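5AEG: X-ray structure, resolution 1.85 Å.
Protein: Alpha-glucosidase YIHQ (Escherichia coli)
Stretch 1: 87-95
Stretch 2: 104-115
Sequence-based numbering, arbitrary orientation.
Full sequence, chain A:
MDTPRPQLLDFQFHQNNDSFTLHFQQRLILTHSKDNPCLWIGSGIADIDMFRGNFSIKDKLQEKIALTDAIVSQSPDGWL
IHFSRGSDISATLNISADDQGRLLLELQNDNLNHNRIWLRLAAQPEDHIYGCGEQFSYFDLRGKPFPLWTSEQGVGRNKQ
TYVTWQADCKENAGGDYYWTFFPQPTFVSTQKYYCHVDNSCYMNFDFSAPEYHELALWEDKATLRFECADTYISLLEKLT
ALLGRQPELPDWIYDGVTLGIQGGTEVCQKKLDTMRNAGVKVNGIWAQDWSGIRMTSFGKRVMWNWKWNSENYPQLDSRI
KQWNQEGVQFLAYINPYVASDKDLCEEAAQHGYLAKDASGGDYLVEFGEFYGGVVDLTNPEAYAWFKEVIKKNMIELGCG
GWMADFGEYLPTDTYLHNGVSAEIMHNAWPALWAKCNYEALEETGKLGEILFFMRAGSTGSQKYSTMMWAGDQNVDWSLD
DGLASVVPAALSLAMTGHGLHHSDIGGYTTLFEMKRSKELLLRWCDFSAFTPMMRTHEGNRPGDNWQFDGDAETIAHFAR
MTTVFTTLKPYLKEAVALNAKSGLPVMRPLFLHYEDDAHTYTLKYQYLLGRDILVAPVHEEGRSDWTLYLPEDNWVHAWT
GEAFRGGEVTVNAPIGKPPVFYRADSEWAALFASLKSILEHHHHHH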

# COMPACT_ATOMS: atom_id res chain seq x y z
N SER A 87 -23.24 -19.33 33.26
CA SER A 87 -24.21 -18.33 33.63
C SER A 87 -23.79 -16.91 33.46
O SER A 87 -24.66 -16.05 33.50
CB SER A 87 -24.59 -18.47 35.14
OG SER A 87 -23.47 -18.14 35.94
N ASP A 88 -22.50 -16.66 33.26
CA ASP A 88 -21.85 -15.37 33.54
C ASP A 88 -21.10 -14.75 32.30
O ASP A 88 -20.63 -13.65 32.41
CB ASP A 88 -20.80 -15.52 34.70
CG ASP A 88 -19.74 -16.68 34.43
OD1 ASP A 88 -19.99 -17.48 33.49
OD2 ASP A 88 -18.70 -16.89 35.14
N ILE A 89 -20.93 -15.47 31.19
CA ILE A 89 -20.07 -15.00 30.06
C ILE A 89 -20.93 -15.06 28.82
O ILE A 89 -21.48 -16.13 28.52
CB ILE A 89 -18.83 -15.93 29.90
CG1 ILE A 89 -18.16 -16.13 31.25
CG2 ILE A 89 -17.81 -15.37 28.87
CD1 ILE A 89 -17.50 -17.50 31.38
N SER A 90 -21.04 -13.96 28.09
CA SER A 90 -21.86 -13.97 26.93
C SER A 90 -21.44 -12.93 25.92
O SER A 90 -20.67 -11.95 26.23
CB SER A 90 -23.35 -13.71 27.36
OG SER A 90 -23.44 -12.47 27.94
N ALA A 91 -21.98 -13.10 24.72
CA ALA A 91 -21.85 -12.06 23.69
C ALA A 91 -23.07 -12.10 22.76
O ALA A 91 -23.68 -13.14 22.64
CB ALA A 91 -20.57 -12.35 22.85
N THR A 92 -23.34 -11.04 22.05
CA THR A 92 -24.46 -11.06 21.07
C THR A 92 -23.95 -10.83 19.65
O THR A 92 -23.01 -10.05 19.45
CB THR A 92 -25.51 -9.98 21.32
OG1 THR A 92 -24.85 -8.76 21.32
CG2 THR A 92 -26.18 -10.13 22.70
N LEU A 93 -24.53 -11.53 18.71
CA LEU A 93 -24.23 -11.36 17.29
C LEU A 93 -25.51 -11.05 16.58
O LEU A 93 -26.45 -11.87 16.59
CB LEU A 93 -23.61 -12.65 16.73
CG LEU A 93 -23.42 -12.66 15.19
CD1 LEU A 93 -22.38 -11.60 14.82
CD2 LEU A 93 -23.06 -14.02 14.68
N ASN A 94 -25.60 -9.85 16.05
CA ASN A 94 -26.67 -9.47 15.19
C ASN A 94 -26.31 -9.72 13.72
O ASN A 94 -25.22 -9.31 13.25
CB ASN A 94 -27.02 -8.00 15.38
CG ASN A 94 -28.50 -7.80 15.48
OD1 ASN A 94 -29.03 -7.79 16.60
ND2 ASN A 94 -29.21 -7.74 14.33
N ILE A 95 -27.26 -10.32 13.01
CA ILE A 95 -27.13 -10.69 11.60
C ILE A 95 -28.25 -9.99 10.86
O ILE A 95 -29.47 -10.10 11.24
CB ILE A 95 -27.28 -12.17 11.41
CG1 ILE A 95 -26.24 -12.91 12.21
CG2 ILE A 95 -27.20 -12.61 9.92
CD1 ILE A 95 -26.39 -14.43 12.10
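Stretch 2 (104-115) LLELQNDNLNHN

Stretch 2 lies alongside stretch 1 as an antiparallel neighbour in a β-sheet, held chiefly by six hydrogen bonds, five of them between backbone atoms. Two regular pairs form the centre of the ladder: Thr92 N donates to Gln108 O at 2.9 Å and Gln108 N returns a bond to Thr92 O at 2.9 Å, while Asn94 N to Glu106 O and Glu106 N to Asn94 O are likewise 2.9 Å each. N-H...O angles of 159° to 169° show that these peptide groups face one another almost squarely. At Ser90 the pattern changes. Asp110 N still donates to Ser90 O (2.9 Å, 147°), but Ser90 N is taken by a side chain, Asp110 OD2, at 3.1 Å, so the aspartate carboxylate stands in for a backbone carbonyl where stretch 2 leaves its strand. The CA-to-CB bond of Asp110 points toward stretch 1, and its chi1 is p (51°). The other carboxylate oxygen is held within stretch 2: Asp110 OD1 accepts from His114 ND1 at 2.7 Å and from Asn111 N at 2.8 Å. Water 1 adds a bridge at this end, donating to Asp88 O at 2.7 Å and to Asp110 OD2 at 2.9 Å. A second water lies beside the ladder, donating to Glu106 O at 2.8 Å and hydrogen-bonded to Thr92 OG1 at 2.9 Å.

The paired strands are residues 89-95 and 104-109, extended throughout, with N-to-C directions at 167° and axes approaching to 4.6 Å. Thr92 opposite Gln108 and Asn94 opposite Glu106 are the hydrogen-bonded pairs, with CA-CA distances of 5.4 and 5.0 Å. Between and beyond them, the non-hydrogen-bonded pairs Ala91-Asn109, Leu93-Leu107 and Ile95-Leu105 have CA atoms 4.2, 4.5 and 5.0 Å apart. CA-H...O contacts supplement the ladder, among them Leu107 CA to Thr92 O at 3.3 Å and Leu93 CA to Glu106 O at 3.4 Å.

The alternation sorts the side chains onto two faces. Ala91, Leu93, Ile95, Leu105, Leu107 and Asn109 share the buried one. There Leu93 CD1 lies 3.9 Å from Leu105 CB and 4.1 Å from Leu107 CG, Ile95 CG1 is 3.8 Å from Leu105 CD2, and Ala91 CB is 4.2 Å from Leu107 CD2. Asn109 is the polar member of this group: its ND2 donates to His114 O at 2.9 Å, whereas OD1, 3.6 Å from Ala91 CB, has no hydrogen-bonding partner. The partly exposed face carries Thr92, Asn94, Glu106 and Gln108; Asn94 CB comes within 3.9 Å of Glu106 OE1, and the end of Gln108 leads away from stretch 1.

Past the strand, Asn111 to His114 form a type I β-turn, closed by His114 N to Asn111 O at 2.9 Å. The turn brings His114 back to stretch 1, where its CE1 packs obliquely against Ile89 CG2 at 4.0 Å. Together the two stretches bury 611 Å², summed over both sides.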

# COMPACT_ATOMS: atom_id res chain seq x y z
N LEU A 104 -24.34 -7.83 7.08
CA LEU A 104 -23.73 -7.12 8.25
C LEU A 104 -23.72 -8.04 9.49
O LEU A 104 -24.82 -8.55 9.87
CB LEU A 104 -24.51 -5.86 8.54
CG LEU A 104 -24.15 -4.94 9.69
CD1 LEU A 104 -22.74 -4.42 9.45
CD2 LEU A 104 -25.13 -3.76 9.83
N LEU A 105 -22.52 -8.37 10.06
CA LEU A 105 -22.40 -9.09 11.34
C LEU A 105 -21.92 -8.13 12.38
O LEU A 105 -20.89 -7.46 12.20
CB LEU A 105 -21.47 -10.30 11.28
CG LEU A 105 -21.69 -11.38 10.24
CD1 LEU A 105 -20.71 -12.54 10.55
CD2 LEU A 105 -23.12 -11.89 10.23
N GLU A 106 -22.66 -8.02 13.48
CA GLU A 106 -22.31 -7.06 14.52
C GLU A 106 -22.18 -7.82 15.83
O GLU A 106 -23.19 -8.29 16.39
CB GLU A 106 -23.38 -5.98 14.66
CG GLU A 106 -23.45 -4.99 13.53
CD GLU A 106 -24.76 -4.22 13.57
OE1 GLU A 106 -25.82 -4.86 13.45
OE2 GLU A 106 -24.72 -3.00 13.75
N LEU A 107 -20.95 -7.88 16.35
CA LEU A 107 -20.65 -8.67 17.53
C LEU A 107 -20.41 -7.72 18.68
O LEU A 107 -19.63 -6.77 18.54
CB LEU A 107 -19.40 -9.45 17.28
CG LEU A 107 -19.39 -10.90 17.50
CD1 LEU A 107 -18.07 -11.45 16.93
CD2 LEU A 107 -19.57 -11.16 18.99
N GLN A 108 -21.03 -7.97 19.84
CA GLN A 108 -20.73 -7.19 21.03
C GLN A 108 -20.58 -8.09 22.27
O GLN A 108 -21.50 -8.81 22.61
CB GLN A 108 -21.80 -6.10 21.19
CG GLN A 108 -21.70 -5.22 22.44
CD GLN A 108 -20.39 -4.41 22.51
OE1 GLN A 108 -20.18 -3.45 21.75
NE2 GLN A 108 -19.46 -4.82 23.40
N ASN A 109 -19.41 -8.08 22.92
CA ASN A 109 -19.16 -8.91 24.07
C ASN A 109 -19.96 -8.27 25.25
O ASN A 109 -20.21 -7.05 25.25
CB ASN A 109 -17.69 -8.99 24.42
CG ASN A 109 -16.91 -9.84 23.44
OD1 ASN A 109 -17.49 -10.47 22.56
ND2 ASN A 109 -15.57 -9.88 23.61
N ASP A 110 -20.31 -9.12 26.20
CA ASP A 110 -21.04 -8.71 27.44
C ASP A 110 -20.50 -7.51 28.11
O ASP A 110 -21.20 -6.61 28.45
CB ASP A 110 -21.08 -9.90 28.46
CG ASP A 110 -19.67 -10.57 28.76
OD1 ASP A 110 -18.58 -10.13 28.18
OD2 ASP A 110 -19.60 -11.62 29.52
N ASN A 111 -19.21 -7.44 28.30
CA ASN A 111 -18.64 -6.18 28.79
C ASN A 111 -17.28 -5.88 28.17
O ASN A 111 -16.56 -6.83 27.65
CB ASN A 111 -18.57 -6.24 30.31
CG ASN A 111 -17.64 -7.32 30.80
OD1 ASN A 111 -16.41 -7.20 30.74
ND2 ASN A 111 -18.20 -8.39 31.28
N LEU A 112 -16.91 -4.60 28.34
CA LEU A 112 -15.66 -4.01 27.85
C LEU A 112 -14.44 -4.75 28.33
O LEU A 112 -13.45 -4.72 27.63
CB LEU A 112 -15.50 -2.52 28.25
CG LEU A 112 -16.19 -1.39 27.47
CD1 LEU A 112 -15.74 -0.04 28.03
CD2 LEU A 112 -15.93 -1.45 25.96
N ASN A 113 -14.51 -5.47 29.46
CA ASN A 113 -13.31 -6.16 29.94
C ASN A 113 -12.94 -7.35 29.12
O ASN A 113 -11.81 -7.79 29.16
CB ASN A 113 -13.44 -6.56 31.41
CG ASN A 113 -13.55 -5.34 32.30
OD1 ASN A 113 -12.70 -4.49 32.24
ND2 ASN A 113 -14.66 -5.20 32.97
N HIS A 114 -13.90 -7.86 28.38
CA HIS A 114 -13.60 -8.98 27.50
C HIS A 114 -13.16 -8.35 26.19
O HIS A 114 -13.97 -8.15 25.28
CB HIS A 114 -14.78 -9.91 27.33
CG HIS A 114 -14.98 -10.82 28.50
ND1 HIS A 114 -16.23 -11.12 29.00
CD2 HIS A 114 -14.10 -11.45 29.29
CE1 HIS A 114 -16.10 -11.92 30.04
NE2 HIS A 114 -14.82 -12.17 30.21
N ASN A 115 -11.88 -8.00 26.13
CA ASN A 115 -11.30 -7.30 24.95
C ASN A 115 -10.58 -8.19 23.92
O ASN A 115 -9.64 -7.73 23.23
CB ASN A 115 -10.37 -6.22 25.45
CG ASN A 115 -9.12 -6.76 26.11
OD1 ASN A 115 -9.00 -7.94 26.50
ND2 ASN A 115 -8.12 -5.90 26.14
O HOH W 1 -18.47 -11.99 32.19
O HOH W 2 -24.65 -7.59 18.63